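GH26A (Muricauda sp. MAR_2010_75, PDB 6Q75) is a family 26 glycoside hydrolase that probably cleaves beta-1,4-mannosidic bonds in mannan-type polysaccharides. Local coordinates at residues G112-D117 with T150-Q155; K132-D137 with T143-R148; T77-N82 with D154-H159. All coordinates share one frame; numbering follows the deposited sequence.

Interaction 1: G112-D117 with T150-Q155; sequences GQPKHD and TQQVDQ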
loop_
_atom_site.group_PDB
_atom_site.type_symbol
_atom_site.label_atom_id
_atom_site.label_comp_id
_atom_site.label_asym_id
_atom_site.label_seq_id
_atom_site.Cartn_x
_atom_site.Cartn_y
_atom_site.Cartn_z
ATOM N N GLY A 112 7.995 -8.678 -10.539
ATOM C CA GLY A 112 8.396 -8.623 -11.931
ATOM C C GLY A 112 7.241 -9.018 -12.845
ATOM O O GLY A 112 6.097 -9.185 -12.421
ATOM N N GLN A 113 7.559 -9.181 -14.122
ATOM C CA GLN A 113 6.547 -9.433 -15.140
ATOM C C GLN A 113 6.166 -10.897 -15.181
ATOM O O GLN A 113 6.956 -11.754 -14.784
ATOM C CB GLN A 113 7.073 -9.030 -16.511
ATOM C CG GLN A 113 7.406 -7.547 -16.556
ATOM C CD GLN A 113 7.945 -7.137 -17.881
ATOM O OE1 GLN A 113 7.504 -7.631 -18.924
ATOM N NE2 GLN A 113 8.937 -6.259 -17.863
ATOM N N PRO A 114 4.960 -11.213 -15.671
ATOM C CA PRO A 114 4.601 -12.630 -15.834
ATOM C C PRO A 114 5.597 -13.422 -16.648
ATOM O O PRO A 114 5.714 -14.643 -16.447
ATOM C CB PRO A 114 3.235 -12.572 -16.529
ATOM C CG PRO A 114 2.614 -11.306 -16.009
ATOM C CD PRO A 114 3.806 -10.330 -15.929
ATOM N N LYS A 115 6.297 -12.786 -17.586
ATOM C CA LYS A 115 7.242 -13.507 -18.427
ATOM C C LYS A 115 8.540 -13.855 -17.706
ATOM O O LYS A 115 9.389 -14.539 -18.297
ATOM C CB LYS A 115 7.547 -12.689 -19.691
ATOM C CG LYS A 115 8.308 -11.391 -19.470
ATOM C CD LYS A 115 8.596 -10.672 -20.803
ATOM N N HIS A 116 8.718 -13.403 -16.459
ATOM C CA HIS A 116 9.953 -13.597 -15.715
ATOM C C HIS A 116 9.718 -14.478 -14.492
ATOM O O HIS A 116 8.580 -14.694 -14.058
ATOM C CB HIS A 116 10.536 -12.233 -15.299
ATOM C CG HIS A 116 10.990 -11.405 -16.461
ATOM N ND1 HIS A 116 10.845 -10.036 -16.505
ATOM C CD2 HIS A 116 11.562 -11.760 -17.639
ATOM C CE1 HIS A 116 11.331 -9.577 -17.645
ATOM N NE2 HIS A 116 11.768 -10.603 -18.357
ATOM N N ASP A 117 10.817 -14.985 -13.931
ATOM C CA ASP A 117 10.772 -15.749 -12.694
ATOM C C ASP A 117 11.537 -15.017 -11.598
ATOM O O ASP A 117 12.466 -14.261 -11.896
ATOM C CB ASP A 117 11.377 -17.142 -12.882
ATOM C CG ASP A 117 10.582 -17.993 -13.835
ATOM O OD1 ASP A 117 9.335 -17.976 -13.743
ATOM O OD2 ASP A 117 11.208 -18.693 -14.664
ATOM N N THR A 150 -1.080 -16.199 -12.925
ATOM C CA THR A 150 -1.803 -16.818 -11.819
ATOM C C THR A 150 -0.847 -17.477 -10.830
ATOM O O THR A 150 -1.083 -17.435 -9.617
ATOM C CB THR A 150 -2.829 -17.836 -12.318
ATOM O OG1 THR A 150 -2.131 -18.925 -12.926
ATOM C CG2 THR A 150 -3.806 -17.197 -13.306
ATOM N N GLN A 151 0.239 -18.089 -11.323
ATOM C CA GLN A 151 1.173 -18.762 -10.424
ATOM C C GLN A 151 1.921 -17.764 -9.549
ATOM O O GLN A 151 2.201 -18.046 -8.380
ATOM C CB GLN A 151 2.168 -19.606 -11.216
ATOM C CG GLN A 151 1.521 -20.725 -11.972
ATOM C CD GLN A 151 2.503 -21.432 -12.880
ATOM O OE1 GLN A 151 3.657 -21.010 -13.015
ATOM N NE2 GLN A 151 2.056 -22.513 -13.501
ATOM N N GLN A 152 2.276 -16.613 -10.106
ATOM C CA GLN A 152 2.942 -15.587 -9.306
ATOM C C GLN A 152 2.005 -15.018 -8.251
ATOM O O GLN A 152 2.427 -14.744 -7.120
ATOM C CB GLN A 152 3.459 -14.477 -10.214
ATOM C CG GLN A 152 4.591 -14.939 -11.108
ATOM C CD GLN A 152 4.900 -13.948 -12.215
ATOM O OE1 GLN A 152 4.113 -13.041 -12.496
ATOM N NE2 GLN A 152 6.039 -14.133 -12.866
ATOM N N VAL A 153 0.740 -14.807 -8.606
ATOM C CA VAL A 153 -0.250 -14.376 -7.614
ATOM C C VAL A 153 -0.377 -15.412 -6.507
ATOM O O VAL A 153 -0.466 -15.070 -5.323
ATOM C CB VAL A 153 -1.606 -14.104 -8.292
ATOM C CG1 VAL A 153 -2.740 -13.929 -7.256
ATOM C CG2 VAL A 153 -1.507 -12.892 -9.184
ATOM N N ASP A 154 -0.400 -16.697 -6.871
ATOM C CA ASP A 154 -0.609 -17.733 -5.864
ATOM C C ASP A 154 0.556 -17.823 -4.881
ATOM O O ASP A 154 0.358 -18.227 -3.728
ATOM C CB ASP A 154 -0.846 -19.088 -6.550
ATOM C CG ASP A 154 -2.178 -19.158 -7.297
ATOM O OD1 ASP A 154 -2.972 -18.204 -7.243
ATOM O OD2 ASP A 154 -2.446 -20.179 -7.957
ATOM N N GLN A 155 1.765 -17.432 -5.300
ATOM C CA GLN A 155 2.915 -17.429 -4.394
ATOM C C GLN A 155 2.791 -16.379 -3.296
ATOM O O GLN A 155 3.520 -16.444 -2.303
ATOM C CB GLN A 155 4.218 -17.197 -5.164
ATOM C CG GLN A 155 4.698 -18.420 -5.934
ATOM C CD GLN A 155 5.902 -18.130 -6.824
ATOM O OE1 GLN A 155 6.031 -17.036 -7.382
ATOM N NE2 GLN A 155 6.773 -19.131 -6.988
HETATM O O HOH W 1 3.528 -10.565 -12.598
HETATM O O HOH W 2 7.228 -16.964 -12.154
#
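The type I beta turn Q113-H116 sits in the loop after strand 104-108 of what is plainly a (beta/alpha)8 barrel, and Q152 of helix 144-165 reaches across to grip it. Q152 does almost all the touching. Its CG lies beside the backbone N (chi1 -68°) and the chain runs out extended, which carries the terminal amide to the backbone of the turn. NE2 donates to Q113 O at 3.2 Å in a nearly straight bond (163°). The acceptor lies close to the amide plane of Q152, while the donor stands above the plane of the carbonyl. H116 N, the turn's own donor, meets the same oxygen from the opposite face, so two N-H groups clamp Q113 O. The other end of the amide rests on the proline: OE1 is 3.4 Å from P114 CA, and the P114 side chain crosses that of Q152 at about a right angle. Beyond the two segments, P114 packs on W149 and Q152 on F120. Waters extend the grip in two directions. One links Q152 OE1 to G112, donating to G112 O at 2.9 Å; another accepts from Q152 NE2 at 3.2 Å.

Interaction 2: K132-D137 with T143-R148; sequences KKEWDD and TELFQR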
loop_
_atom_site.group_PDB
_atom_site.type_symbol
_atom_site.label_atom_id
_atom_site.label_comp_id
_atom_site.label_asym_id
_atom_site.label_seq_id
_atom_site.Cartn_x
_atom_site.Cartn_y
_atom_site.Cartn_z
ATOM N N LYS A 132 2.235 -4.259 -25.584
ATOM C CA LYS A 132 0.776 -4.297 -25.535
ATOM C C LYS A 132 0.258 -5.731 -25.621
ATOM O O LYS A 132 -0.652 -6.112 -24.878
ATOM C CB LYS A 132 0.194 -3.444 -26.664
ATOM C CG LYS A 132 -1.318 -3.376 -26.696
ATOM N N LYS A 133 0.851 -6.556 -26.490
ATOM C CA LYS A 133 0.399 -7.946 -26.605
ATOM C C LYS A 133 0.692 -8.751 -25.342
ATOM O O LYS A 133 -0.138 -9.571 -24.920
ATOM C CB LYS A 133 1.039 -8.616 -27.821
ATOM C CG LYS A 133 0.380 -9.924 -28.210
ATOM C CD LYS A 133 1.179 -11.090 -27.696
ATOM N N GLU A 134 1.873 -8.557 -24.742
ATOM C CA GLU A 134 2.188 -9.268 -23.509
ATOM C C GLU A 134 1.245 -8.852 -22.392
ATOM O O GLU A 134 0.837 -9.678 -21.572
ATOM C CB GLU A 134 3.635 -9.005 -23.095
ATOM C CG GLU A 134 4.652 -9.710 -23.973
ATOM C CD GLU A 134 6.044 -9.120 -23.877
ATOM O OE1 GLU A 134 6.240 -8.094 -23.189
ATOM O OE2 GLU A 134 6.960 -9.690 -24.513
ATOM N N TRP A 135 0.924 -7.559 -22.324
ATOM C CA TRP A 135 -0.053 -7.076 -21.352
ATOM C C TRP A 135 -1.413 -7.714 -21.608
ATOM O O TRP A 135 -2.046 -8.265 -20.691
ATOM C CB TRP A 135 -0.130 -5.542 -21.432
ATOM C CG TRP A 135 -1.195 -4.961 -20.553
ATOM C CD1 TRP A 135 -2.490 -4.704 -20.899
ATOM C CD2 TRP A 135 -1.055 -4.566 -19.187
ATOM N NE1 TRP A 135 -3.175 -4.193 -19.825
ATOM C CE2 TRP A 135 -2.318 -4.098 -18.758
ATOM C CE3 TRP A 135 0.013 -4.569 -18.279
ATOM C CZ2 TRP A 135 -2.548 -3.636 -17.457
ATOM C CZ3 TRP A 135 -0.226 -4.101 -16.971
ATOM C CH2 TRP A 135 -1.485 -3.640 -16.587
ATOM N N ASP A 136 -1.864 -7.676 -22.866
ATOM C CA ASP A 136 -3.164 -8.239 -23.216
ATOM C C ASP A 136 -3.219 -9.729 -22.888
ATOM O O ASP A 136 -4.224 -10.213 -22.357
ATOM C CB ASP A 136 -3.449 -8.022 -24.707
ATOM C CG ASP A 136 -3.746 -6.559 -25.057
ATOM O OD1 ASP A 136 -3.928 -5.728 -24.139
ATOM O OD2 ASP A 136 -3.782 -6.237 -26.268
ATOM N N ASP A 137 -2.136 -10.465 -23.170
ATOM C CA ASP A 137 -2.122 -11.912 -22.922
ATOM C C ASP A 137 -2.218 -12.228 -21.438
ATOM O O ASP A 137 -2.898 -13.181 -21.037
ATOM C CB ASP A 137 -0.864 -12.556 -23.507
ATOM C CG ASP A 137 -1.013 -12.901 -24.979
ATOM O OD1 ASP A 137 -2.089 -12.629 -25.560
ATOM O OD2 ASP A 137 -0.037 -13.414 -25.571
ATOM N N THR A 143 -3.790 -18.125 -22.046
ATOM C CA THR A 143 -2.449 -17.887 -22.561
ATOM C C THR A 143 -1.384 -18.334 -21.562
ATOM O O THR A 143 -1.638 -18.510 -20.365
ATOM C CB THR A 143 -2.219 -16.404 -22.872
ATOM O OG1 THR A 143 -2.218 -15.680 -21.638
ATOM C CG2 THR A 143 -3.298 -15.846 -23.789
ATOM N N GLU A 144 -0.154 -18.454 -22.067
ATOM C CA GLU A 144 0.967 -18.760 -21.191
ATOM C C GLU A 144 1.189 -17.644 -20.175
ATOM O O GLU A 144 1.482 -17.905 -19.005
ATOM C CB GLU A 144 2.235 -18.985 -22.012
ATOM C CG GLU A 144 3.419 -19.436 -21.163
ATOM C CD GLU A 144 4.748 -19.326 -21.887
ATOM O OE1 GLU A 144 5.018 -18.264 -22.484
ATOM O OE2 GLU A 144 5.522 -20.302 -21.854
ATOM N N LEU A 145 1.054 -16.394 -20.592
ATOM C CA LEU A 145 1.325 -15.334 -19.626
ATOM C C LEU A 145 0.236 -15.222 -18.564
ATOM O O LEU A 145 0.533 -14.862 -17.416
ATOM C CB LEU A 145 1.529 -13.983 -20.320
ATOM C CG LEU A 145 2.839 -13.892 -21.105
ATOM C CD1 LEU A 145 2.991 -12.520 -21.747
ATOM C CD2 LEU A 145 4.040 -14.246 -20.241
ATOM N N PHE A 146 -1.024 -15.494 -18.914
ATOM C CA PHE A 146 -2.064 -15.514 -17.888
ATOM C C PHE A 146 -1.803 -16.633 -16.883
ATOM O O PHE A 146 -1.903 -16.431 -15.669
ATOM C CB PHE A 146 -3.451 -15.661 -18.528
ATOM C CG PHE A 146 -4.565 -15.861 -17.529
ATOM C CD1 PHE A 146 -4.875 -17.132 -17.064
ATOM C CD2 PHE A 146 -5.318 -14.797 -17.075
ATOM C CE1 PHE A 146 -5.895 -17.339 -16.144
ATOM C CE2 PHE A 146 -6.348 -15.003 -16.145
ATOM C CZ PHE A 146 -6.634 -16.267 -15.690
ATOM N N GLN A 147 -1.470 -17.823 -17.375
ATOM C CA GLN A 147 -1.161 -18.935 -16.481
ATOM C C GLN A 147 0.020 -18.598 -15.573
ATOM O O GLN A 147 -0.028 -18.837 -14.359
ATOM C CB GLN A 147 -0.867 -20.196 -17.300
ATOM C CG GLN A 147 -0.272 -21.304 -16.475
ATOM N N ARG A 148 1.078 -18.017 -16.140
ATOM C CA ARG A 148 2.232 -17.635 -15.338
ATOM C C ARG A 148 1.867 -16.549 -14.335
ATOM O O ARG A 148 2.353 -16.558 -13.199
ATOM C CB ARG A 148 3.380 -17.184 -16.250
ATOM C CG ARG A 148 3.982 -18.332 -17.101
ATOM C CD ARG A 148 5.094 -17.821 -18.023
ATOM N NE ARG A 148 6.105 -17.123 -17.226
ATOM C CZ ARG A 148 7.093 -17.741 -16.593
ATOM N NH1 ARG A 148 7.231 -19.057 -16.697
ATOM N NH2 ARG A 148 7.955 -17.050 -15.876
HETATM O O HOH W 3 1.301 -15.762 -23.483
#
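Helix 132-138 and the first turn of helix 144-165 are joined as a helix-loop-helix, their axes 8.9 Å apart at closest approach and inclined at 56°, with D137 and L145 the nearest CA pair at 5.9 Å. The join is made at T143, the N-cap of the second helix. Its OG1 donates to D137 O at 2.7 Å, approaching from well above the carbonyl plane (52° out of it). T143 OG1 in turn accepts from F146 N at 3.0 Å, the capping bond, so a single hydroxyl closes the start of one helix and ties it to the end of the other. The rotation that makes both possible sets OG1 between the backbone N and the carbonyl carbon (chi1 68°), leaving CG2 to face the D137 carboxylate, 3.9 Å from OD1. T140 O, in the connecting loop, also lies within hydrogen-bonding reach of OG1 and would have to compete for its single proton. With an alanine here, F146 N is likely to lose its cap and D137 O its hydroxyl donor, so that the two helix ends are no longer tied through one group. F146 adds its CB, which packs against D137 O, while its ring turns away toward P141 and Q200. Alongside the polar join, L145 supplies the apolar part. Its CD1 lies 3.6 Å from E134 O and 3.8 Å from E134 CB, nestling against the backbone and the root of the glutamate while the carboxylate end leads away. L145 also touches K115 of the 112-117 loop. Next to it a water takes the N-H at the start of the second helix, accepting from L145 N at 3.0 Å and making only a weak, long bond to D137 OD2.

Interaction 3: T77-N82 with D154-H159; sequences TDFYWN and DQVAVH
The F79 ring carries V156 CG1 over one face: the methyl sits above the middle of the ring, 3.7 Å from its centroid and 7° off the normal, a CH-pi contact. V156 places it there with CG1 opposite the backbone N (chi1 175°). H159 comes to the same ring obliquely, its CB 3.8 Å from F79 CE1, so the phenylalanine touches residues three apart along the helix. Another contact comes from the W81 indole, which meets the amide of Q155, with NE2 3.6 Å from W81 CZ3 and the ring and amide planes 45° apart. The two side chains cross at about a right angle, and no hydrogen bond forms between the segments. Just before this, D78 OD1 accepts from Y80 N at 2.9 Å, an Asx turn that bends the chain out of the strand; W81 then centres an inverse gamma turn. F79 and V156 both also pack on W172 of strand 170-173, and F79 and H159 reach helix 88-100. Residues just after strand 74-78 thus meet helix 144-165, F79 and V156 buried between barrel strands and outer helices, W81 and Q155 more exposed, an arrangement typical of the (beta/alpha)8 barrel of this family.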
loop_
_atom_site.group_PDB
_atom_site.type_symbol
_atom_site.label_atom_id
_atom_site.label_comp_id
_atom_site.label_asym_id
_atom_site.label_seq_id
_atom_site.Cartn_x
_atom_site.Cartn_y
_atom_site.Cartn_z
ATOM N N THR A 77 5.492 -3.787 5.233
ATOM C CA THR A 77 6.599 -4.317 4.436
ATOM C C THR A 77 6.020 -4.763 3.094
ATOM O O THR A 77 4.936 -4.311 2.701
ATOM C CB THR A 77 7.407 -5.396 5.199
ATOM O OG1 THR A 77 8.631 -5.682 4.471
ATOM C CG2 THR A 77 6.606 -6.682 5.427
ATOM N N ASP A 78 6.778 -5.594 2.362
ATOM C CA ASP A 78 6.638 -5.746 0.913
ATOM C C ASP A 78 6.952 -7.192 0.553
ATOM O O ASP A 78 7.928 -7.759 1.060
ATOM C CB ASP A 78 7.609 -4.747 0.244
ATOM C CG ASP A 78 7.661 -4.793 -1.285
ATOM O OD1 ASP A 78 6.920 -5.517 -1.991
ATOM O OD2 ASP A 78 8.466 -3.973 -1.802
ATOM N N PHE A 79 6.122 -7.792 -0.298
ATOM C CA PHE A 79 6.332 -9.173 -0.706
ATOM C C PHE A 79 7.417 -9.329 -1.775
ATOM O O PHE A 79 7.688 -10.457 -2.209
ATOM C CB PHE A 79 5.018 -9.767 -1.212
ATOM C CG PHE A 79 4.140 -10.323 -0.121
ATOM C CD1 PHE A 79 4.389 -11.585 0.422
ATOM C CD2 PHE A 79 3.043 -9.611 0.338
ATOM C CE1 PHE A 79 3.590 -12.109 1.425
ATOM C CE2 PHE A 79 2.209 -10.138 1.340
ATOM C CZ PHE A 79 2.485 -11.395 1.880
ATOM N N TYR A 80 8.045 -8.231 -2.189
ATOM C CA TYR A 80 9.060 -8.245 -3.237
ATOM C C TYR A 80 10.038 -9.411 -3.101
ATOM O O TYR A 80 10.817 -9.486 -2.146
ATOM C CB TYR A 80 9.825 -6.920 -3.213
ATOM C CG TYR A 80 10.793 -6.701 -4.353
ATOM C CD1 TYR A 80 10.737 -7.463 -5.526
ATOM C CD2 TYR A 80 11.747 -5.693 -4.278
ATOM C CE1 TYR A 80 11.649 -7.228 -6.575
ATOM C CE2 TYR A 80 12.643 -5.467 -5.304
ATOM C CZ TYR A 80 12.589 -6.222 -6.450
ATOM O OH TYR A 80 13.505 -5.967 -7.469
ATOM N N TRP A 81 10.003 -10.327 -4.061
ATOM C CA TRP A 81 10.935 -11.448 -4.079
ATOM C C TRP A 81 12.149 -10.999 -4.885
ATOM O O TRP A 81 12.263 -11.230 -6.089
ATOM C CB TRP A 81 10.260 -12.674 -4.681
ATOM C CG TRP A 81 11.020 -13.911 -4.623
ATOM C CD1 TRP A 81 12.377 -14.073 -4.473
ATOM C CD2 TRP A 81 10.471 -15.215 -4.765
ATOM N NE1 TRP A 81 12.693 -15.421 -4.506
ATOM C CE2 TRP A 81 11.539 -16.135 -4.689
ATOM C CE3 TRP A 81 9.174 -15.695 -4.948
ATOM C CZ2 TRP A 81 11.342 -17.519 -4.792
ATOM C CZ3 TRP A 81 8.981 -17.078 -5.056
ATOM C CH2 TRP A 81 10.063 -17.962 -4.969
ATOM N N ASN A 82 13.062 -10.306 -4.204
ATOM C CA ASN A 82 14.244 -9.783 -4.875
ATOM C C ASN A 82 15.499 -10.588 -4.594
ATOM O O ASN A 82 16.506 -10.367 -5.266
ATOM C CB ASN A 82 14.494 -8.322 -4.458
ATOM C CG ASN A 82 14.756 -8.189 -2.974
ATOM O OD1 ASN A 82 13.978 -8.662 -2.142
ATOM N ND2 ASN A 82 15.835 -7.512 -2.631
ATOM N N ASP A 154 -0.400 -16.697 -6.871
ATOM C CA ASP A 154 -0.609 -17.733 -5.864
ATOM C C ASP A 154 0.556 -17.823 -4.881
ATOM O O ASP A 154 0.358 -18.227 -3.728
ATOM C CB ASP A 154 -0.846 -19.088 -6.550
ATOM C CG ASP A 154 -2.178 -19.158 -7.297
ATOM O OD1 ASP A 154 -2.972 -18.204 -7.243
ATOM O OD2 ASP A 154 -2.446 -20.179 -7.957
ATOM N N GLN A 155 1.765 -17.432 -5.300
ATOM C CA GLN A 155 2.915 -17.429 -4.394
ATOM C C GLN A 155 2.791 -16.379 -3.296
ATOM O O GLN A 155 3.520 -16.444 -2.303
ATOM C CB GLN A 155 4.218 -17.197 -5.164
ATOM C CG GLN A 155 4.698 -18.420 -5.934
ATOM C CD GLN A 155 5.902 -18.130 -6.824
ATOM O OE1 GLN A 155 6.031 -17.036 -7.382
ATOM N NE2 GLN A 155 6.773 -19.131 -6.988
ATOM N N VAL A 156 1.938 -15.379 -3.475
ATOM C CA VAL A 156 1.638 -14.439 -2.404
ATOM C C VAL A 156 0.350 -14.813 -1.678
ATOM O O VAL A 156 0.253 -14.666 -0.457
ATOM C CB VAL A 156 1.571 -13.006 -2.972
ATOM C CG1 VAL A 156 1.133 -12.017 -1.892
ATOM C CG2 VAL A 156 2.930 -12.617 -3.511
ATOM N N ALA A 157 -0.641 -15.296 -2.427
ATOM C CA ALA A 157 -1.937 -15.645 -1.851
ATOM C C ALA A 157 -1.798 -16.654 -0.715
ATOM O O ALA A 157 -2.558 -16.611 0.258
ATOM C CB ALA A 157 -2.866 -16.202 -2.943
ATOM N N VAL A 158 -0.856 -17.589 -0.829
ATOM C CA VAL A 158 -0.713 -18.595 0.221
ATOM C C VAL A 158 -0.355 -17.939 1.551
ATOM O O VAL A 158 -0.747 -18.421 2.623
ATOM C CB VAL A 158 0.329 -19.653 -0.182
ATOM C CG1 VAL A 158 -0.177 -20.467 -1.350
ATOM C CG2 VAL A 158 1.638 -19.009 -0.529
ATOM N N HIS A 159 0.376 -16.837 1.504
ATOM C CA HIS A 159 0.759 -16.147 2.731
ATOM C C HIS A 159 -0.369 -15.250 3.228
ATOM O O HIS A 159 -0.612 -15.168 4.439
ATOM C CB HIS A 159 2.055 -15.367 2.474
ATOM C CG HIS A 159 3.177 -16.248 2.012
ATOM N ND1 HIS A 159 3.639 -17.315 2.756
ATOM C CD2 HIS A 159 3.854 -16.291 0.835
ATOM C CE1 HIS A 159 4.581 -17.950 2.079
ATOM N NE2 HIS A 159 4.725 -17.354 0.908
#

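How the interactions relate
All three contacts string along helix 144-165, in the order interaction 2, interaction 1, interaction 3. Interactions 1 and 2 touch directly: R148, from the second segment of interaction 2, reaches the loop of interaction 1, with NE 2.6 Å from P114 O and NH2 2.7 Å from D117 OD1 in a salt bridge. Their centres are 11 Å apart. Interactions 1 and 3 share D154 and Q155, with centres 10 Å apart, whereas interactions 2 and 3 are separated by about 20 Å between centres. Segments 77-82 and 112-117 both follow C-terminal ends of barrel strands, the side on which (beta/alpha)8 glycosidases carry their active site, so interactions 1 and 3 probably border that side.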